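Local coordinates for putative glutathione S-transferase (Corynebacterium glutamicum, PDB 3M1G), which probably carries out glutathione-dependent thiol transfer or reduction through a catalytic cysteine, as a glutathione S-transferase-fold protein of the ECM4-like (omega-like) subfamily, at the interface of chains A and B. Numbering follows the deposited sequence. Chains: chain A/B, Putative glutathione S-transferase.

Contact 1: the interface of chains A and B. Residues chain A 216, 260, 266-269, 272; chain B 269, 271, 318-320.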
# COMPACT_ATOMS: atom_id res chain seq x y z
N TYR A 216 2.28 -3.67 -14.83
CA TYR A 216 1.22 -3.17 -13.97
C TYR A 216 -0.12 -3.10 -14.70
O TYR A 216 -1.17 -3.48 -14.15
CB TYR A 216 1.63 -1.80 -13.40
CG TYR A 216 0.60 -1.00 -12.67
CD1 TYR A 216 -0.33 -0.27 -13.37
CD2 TYR A 216 0.60 -0.93 -11.28
CE1 TYR A 216 -1.25 0.54 -12.72
CE2 TYR A 216 -0.34 -0.15 -10.60
CZ TYR A 216 -1.25 0.58 -11.34
OH TYR A 216 -2.15 1.37 -10.73
N HIS A 260 1.42 -5.55 -2.97
CA HIS A 260 0.92 -4.16 -3.01
C HIS A 260 2.04 -3.13 -2.91
O HIS A 260 2.13 -2.23 -3.74
CB HIS A 260 -0.15 -3.95 -1.91
CG HIS A 260 -0.78 -2.59 -1.93
ND1 HIS A 260 -0.18 -1.49 -1.35
CD2 HIS A 260 -1.93 -2.14 -2.50
CE1 HIS A 260 -0.92 -0.40 -1.60
NE2 HIS A 260 -2.02 -0.78 -2.25
N GLY A 266 0.30 -1.92 -6.15
CA GLY A 266 -0.85 -1.24 -5.54
C GLY A 266 -1.61 -0.14 -6.24
O GLY A 266 -1.59 1.00 -5.77
N ARG A 267 -2.39 -0.47 -7.29
CA ARG A 267 -3.40 0.48 -7.77
C ARG A 267 -4.43 0.69 -6.67
O ARG A 267 -4.90 1.80 -6.46
CB ARG A 267 -4.17 -0.00 -8.99
CG ARG A 267 -5.09 1.10 -9.56
CD ARG A 267 -5.98 0.59 -10.69
NE ARG A 267 -7.04 -0.26 -10.14
CZ ARG A 267 -7.90 -0.97 -10.87
NH1 ARG A 267 -7.80 -1.00 -12.19
NH2 ARG A 267 -8.84 -1.69 -10.28
N ASN A 268 -4.76 -0.40 -6.00
CA ASN A 268 -5.76 -0.48 -4.97
C ASN A 268 -5.35 -1.64 -4.09
O ASN A 268 -4.60 -2.50 -4.54
CB ASN A 268 -7.12 -0.88 -5.54
CG ASN A 268 -7.79 0.22 -6.28
OD1 ASN A 268 -7.95 0.14 -7.51
ND2 ASN A 268 -8.28 1.22 -5.54
N LYS A 269 -5.85 -1.66 -2.85
CA LYS A 269 -5.70 -2.85 -2.02
C LYS A 269 -6.83 -3.82 -2.43
O LYS A 269 -7.88 -3.39 -2.93
CB LYS A 269 -5.81 -2.52 -0.51
CG LYS A 269 -4.55 -1.89 0.11
CD LYS A 269 -4.76 -1.37 1.53
CE LYS A 269 -4.95 -2.53 2.53
NZ LYS A 269 -4.95 -2.10 3.96
N GLU A 272 -10.22 -3.03 -1.18
CA GLU A 272 -11.04 -2.05 -1.90
C GLU A 272 -11.74 -2.61 -3.16
O GLU A 272 -12.38 -1.86 -3.86
CB GLU A 272 -10.18 -0.85 -2.34
CG GLU A 272 -9.45 -0.14 -1.20
CD GLU A 272 -8.55 0.98 -1.70
OE1 GLU A 272 -7.51 0.71 -2.38
OE2 GLU A 272 -8.91 2.15 -1.46
N LYS B 269 -4.78 2.23 4.15
CA LYS B 269 -4.71 3.40 3.29
C LYS B 269 -5.60 4.48 3.95
O LYS B 269 -6.54 4.16 4.69
CB LYS B 269 -5.22 3.11 1.86
CG LYS B 269 -4.22 2.36 0.96
CD LYS B 269 -4.82 1.88 -0.36
CE LYS B 269 -5.11 3.07 -1.30
NZ LYS B 269 -5.51 2.66 -2.68
N THR B 271 -7.75 6.06 2.34
CA THR B 271 -9.07 5.73 1.76
C THR B 271 -9.90 4.81 2.64
O THR B 271 -11.11 4.80 2.54
CB THR B 271 -8.93 5.09 0.36
OG1 THR B 271 -8.18 3.88 0.50
CG2 THR B 271 -8.16 6.09 -0.62
N GLY B 318 0.62 3.15 -9.45
CA GLY B 318 -0.43 3.46 -8.50
C GLY B 318 -0.01 4.38 -7.38
O GLY B 318 1.15 4.81 -7.30
N PRO B 319 -0.94 4.68 -6.47
CA PRO B 319 -2.31 4.25 -6.44
C PRO B 319 -3.19 5.01 -7.44
O PRO B 319 -2.82 6.07 -7.95
CB PRO B 319 -2.76 4.60 -5.02
CG PRO B 319 -1.96 5.83 -4.71
CD PRO B 319 -0.61 5.55 -5.32
N ASP B 320 -4.38 4.48 -7.67
CA ASP B 320 -5.40 5.23 -8.37
C ASP B 320 -5.81 6.45 -7.52
O ASP B 320 -6.24 6.30 -6.37
CB ASP B 320 -6.59 4.35 -8.66
CG ASP B 320 -7.81 5.13 -9.17
OD1 ASP B 320 -7.65 6.16 -9.82
OD2 ASP B 320 -8.94 4.68 -8.89
O HOH W 1 -3.23 1.36 -3.40
O HOH W 2 -9.68 3.66 -6.36
O HOH W 3 -9.52 1.76 -9.05
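B:Lys269 buries the most surface in this polar patch of the A-B interface, followed by B:Asp320 and A:Arg267. The lysine leaves its backbone with CG anti to the carbonyl carbon, bends at chi3 (70°) and crosses A:Glu272 at about a right angle. Its ammonium NZ forms a salt bridge 2.8 Å long with carboxylate oxygen OE1 of A:Glu272, on the syn lone pair. The anti lone pair of the same oxygen takes the backbone N of A:Lys269 at 2.9 Å, so two donors grip OE1 and fix the carboxylate. The other oxygen, OE2, is met from above the carboxylate plane by the hydroxyl OG1 of B:Thr271 at 2.7 Å. These donors would be expected to favour the ionised glutamate. The two Lys269 chains reach toward each other and pass at their methylenes, CD of A:Lys269 3.8 Å from CD of B:Lys269, the ammonium groups running on in opposite directions. B:Lys269 NZ also holds water 1, shared with A:His260 NE2 and the carbonyl of A:Gly266. Farther along, the backbone N of B:Asp320 gives a nearly straight bond (171° at H) to a lone pair of the A:Arg267 carbonyl O, 3.0 Å away. The side chains of A:Arg267 and B:Asp320 run alongside, CG of A:Arg267 3.7 Å from CB of B:Asp320, with no charged contact: the guanidinium NE turns instead to A:Asn268 OD1 at 2.8 Å, while B:Asp320 OD2 reaches the A:Asn268 amide through waters 2 and 3. Chain A supplies the loop after helix 255-259, the 3-10 turn 270-272 and, through A:Tyr216, helix 209-229; chain B supplies the same turn and the loop leading to 3-10 helix 322-325.

Contact 2: the interface of chains A and B. Residues chain A 206, 208-209, 212-213, 264; chain B 312-317.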
# COMPACT_ATOMS: atom_id res chain seq x y z
N ALA A 206 10.52 -5.80 -12.29
CA ALA A 206 10.75 -5.05 -13.51
C ALA A 206 12.10 -4.35 -13.42
O ALA A 206 12.44 -3.79 -12.37
CB ALA A 206 9.66 -4.04 -13.74
N SER A 208 13.11 -1.79 -15.50
CA SER A 208 13.04 -0.43 -15.97
C SER A 208 11.64 0.09 -15.67
O SER A 208 10.73 -0.70 -15.38
CB SER A 208 13.30 -0.37 -17.48
OG SER A 208 12.23 -1.02 -18.16
N GLN A 209 11.47 1.40 -15.78
CA GLN A 209 10.18 2.03 -15.51
C GLN A 209 9.15 1.54 -16.51
O GLN A 209 7.99 1.29 -16.17
CB GLN A 209 10.28 3.55 -15.64
CG GLN A 209 8.97 4.32 -15.24
CD GLN A 209 8.62 4.08 -13.78
OE1 GLN A 209 9.45 4.31 -12.89
NE2 GLN A 209 7.45 3.55 -13.54
N HIS A 212 7.96 -1.87 -15.73
CA HIS A 212 6.99 -1.77 -14.62
C HIS A 212 5.63 -1.35 -15.14
O HIS A 212 4.62 -2.00 -14.83
CB HIS A 212 7.47 -0.85 -13.49
CG HIS A 212 6.38 -0.49 -12.52
ND1 HIS A 212 6.04 -1.30 -11.45
CD2 HIS A 212 5.51 0.54 -12.49
CE1 HIS A 212 5.05 -0.75 -10.78
NE2 HIS A 212 4.72 0.39 -11.38
N ASN A 213 5.60 -0.29 -15.92
CA ASN A 213 4.36 0.28 -16.43
C ASN A 213 3.50 -0.75 -17.19
O ASN A 213 2.28 -0.83 -17.01
CB ASN A 213 4.62 1.44 -17.37
CG ASN A 213 5.23 2.67 -16.68
OD1 ASN A 213 5.29 2.78 -15.45
ND2 ASN A 213 5.67 3.62 -17.50
N LYS A 264 5.23 -3.11 -5.77
CA LYS A 264 4.66 -1.88 -6.35
C LYS A 264 3.42 -2.15 -7.19
O LYS A 264 3.14 -1.42 -8.13
CB LYS A 264 5.73 -1.16 -7.18
CG LYS A 264 7.02 -0.80 -6.39
CD LYS A 264 7.95 0.10 -7.20
CE LYS A 264 9.13 0.63 -6.37
NZ LYS A 264 10.13 -0.42 -5.99
N THR B 312 16.03 0.50 -7.09
CA THR B 312 15.66 0.36 -8.50
C THR B 312 15.26 1.72 -9.05
O THR B 312 15.26 1.93 -10.24
CB THR B 312 14.48 -0.61 -8.71
OG1 THR B 312 13.34 -0.10 -8.02
CG2 THR B 312 14.86 -2.07 -8.26
N ARG B 313 14.90 2.64 -8.16
CA ARG B 313 14.38 3.95 -8.57
C ARG B 313 13.12 3.93 -9.45
O ARG B 313 12.81 4.92 -10.14
CB ARG B 313 15.49 4.78 -9.26
CG ARG B 313 16.70 4.99 -8.39
CD ARG B 313 17.59 6.12 -8.94
NE ARG B 313 18.90 5.60 -9.13
CZ ARG B 313 20.02 5.97 -8.51
NH1 ARG B 313 20.04 6.96 -7.62
NH2 ARG B 313 21.15 5.32 -8.82
N ILE B 314 12.34 2.86 -9.36
CA ILE B 314 11.10 2.76 -10.12
C ILE B 314 10.01 3.47 -9.34
O ILE B 314 9.98 3.41 -8.11
CB ILE B 314 10.81 1.30 -10.40
CG1 ILE B 314 11.82 0.82 -11.44
CG2 ILE B 314 9.35 1.06 -10.89
CD1 ILE B 314 11.80 -0.61 -11.64
N VAL B 315 9.16 4.19 -10.06
CA VAL B 315 8.00 4.86 -9.48
C VAL B 315 6.75 4.03 -9.77
O VAL B 315 6.44 3.77 -10.92
CB VAL B 315 7.82 6.28 -10.09
CG1 VAL B 315 6.68 7.06 -9.37
CG2 VAL B 315 9.14 7.10 -10.03
N PRO B 316 6.04 3.57 -8.72
CA PRO B 316 4.83 2.79 -8.99
C PRO B 316 3.81 3.58 -9.81
O PRO B 316 3.69 4.80 -9.63
CB PRO B 316 4.26 2.52 -7.58
CG PRO B 316 5.36 2.80 -6.62
CD PRO B 316 6.24 3.82 -7.29
N VAL B 317 3.08 2.90 -10.67
CA VAL B 317 2.00 3.55 -11.42
C VAL B 317 0.88 3.98 -10.46
O VAL B 317 0.33 5.05 -10.61
CB VAL B 317 1.44 2.66 -12.55
CG1 VAL B 317 0.31 3.43 -13.35
CG2 VAL B 317 2.57 2.28 -13.49
O HOH W 4 11.02 -1.93 -8.32
O HOH W 5 11.65 5.80 -12.71
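A segment of chain B, with B:Ile314 the most buried, lies between A:Gln209 and A:His212 on one flank and A:Lys264 on the other. A:Gln209 leaves its helix with CG anti to the backbone N (chi1 -175°) and bends at chi2, which brings its carboxamide to the backbone of B:Val315 like a neighbouring strand. The carbonyl OE1 of A:Gln209 accepts the N-H of B:Val315 at 2.8 Å, nearly straight (174° at H) and on a lone pair. Its NE2 returns a bond to a lone pair of the B:Val315 carbonyl O, also 2.8 Å long. The second N-H of NE2 goes to A:Asn213 OD1 at 3.0 Å, in the amide plane, which, with the paired bonds to B:Val315, supports this orientation of the carboxamide. B:Ile314 splits its branches: CG2 rests against CG of A:His212 at 3.7 Å, and CD1 reaches the carbonyl of A:Ala206. Ring atom NE2 of A:His212 accepts the N-H of B:Val317 edge-on, in the ring plane, at 3.1 Å; as the acceptor it should carry no proton there. The extended A:Lys264 crosses B:Pro316 obliquely, CD of A:Lys264 3.8 Å from CG of B:Pro316, then turns at chi4 (69°) so that NZ meets B:Thr312 OG1 through water 4. Chain A contributes the N-terminal end of helix 209-229, residues just before it and the loop after helix 255-259; chain B contributes an irregular stretch following helix 295-305.

Contact 1 and contact 2 are neighbouring patches of one two-fold interface, their centres about 14 Å apart. B:Val317 of contact 2 runs directly into B:Gly318 of contact 1, so one continuous chain B segment serves both. On chain A, helix 209-229 and the loop after helix 255-259 also contribute to each. Symmetry repeats both patches with the chains exchanged, which is compatible with a dimer, although the structure alone does not prove one in solution. The centres lie about 22 and 23 Å from the predicted nucleophile A:Cys70, so neither patch forms its immediate surroundings; A:Tyr201, the predicted proton donor/acceptor, is nearer, about 10 Å from contact 2.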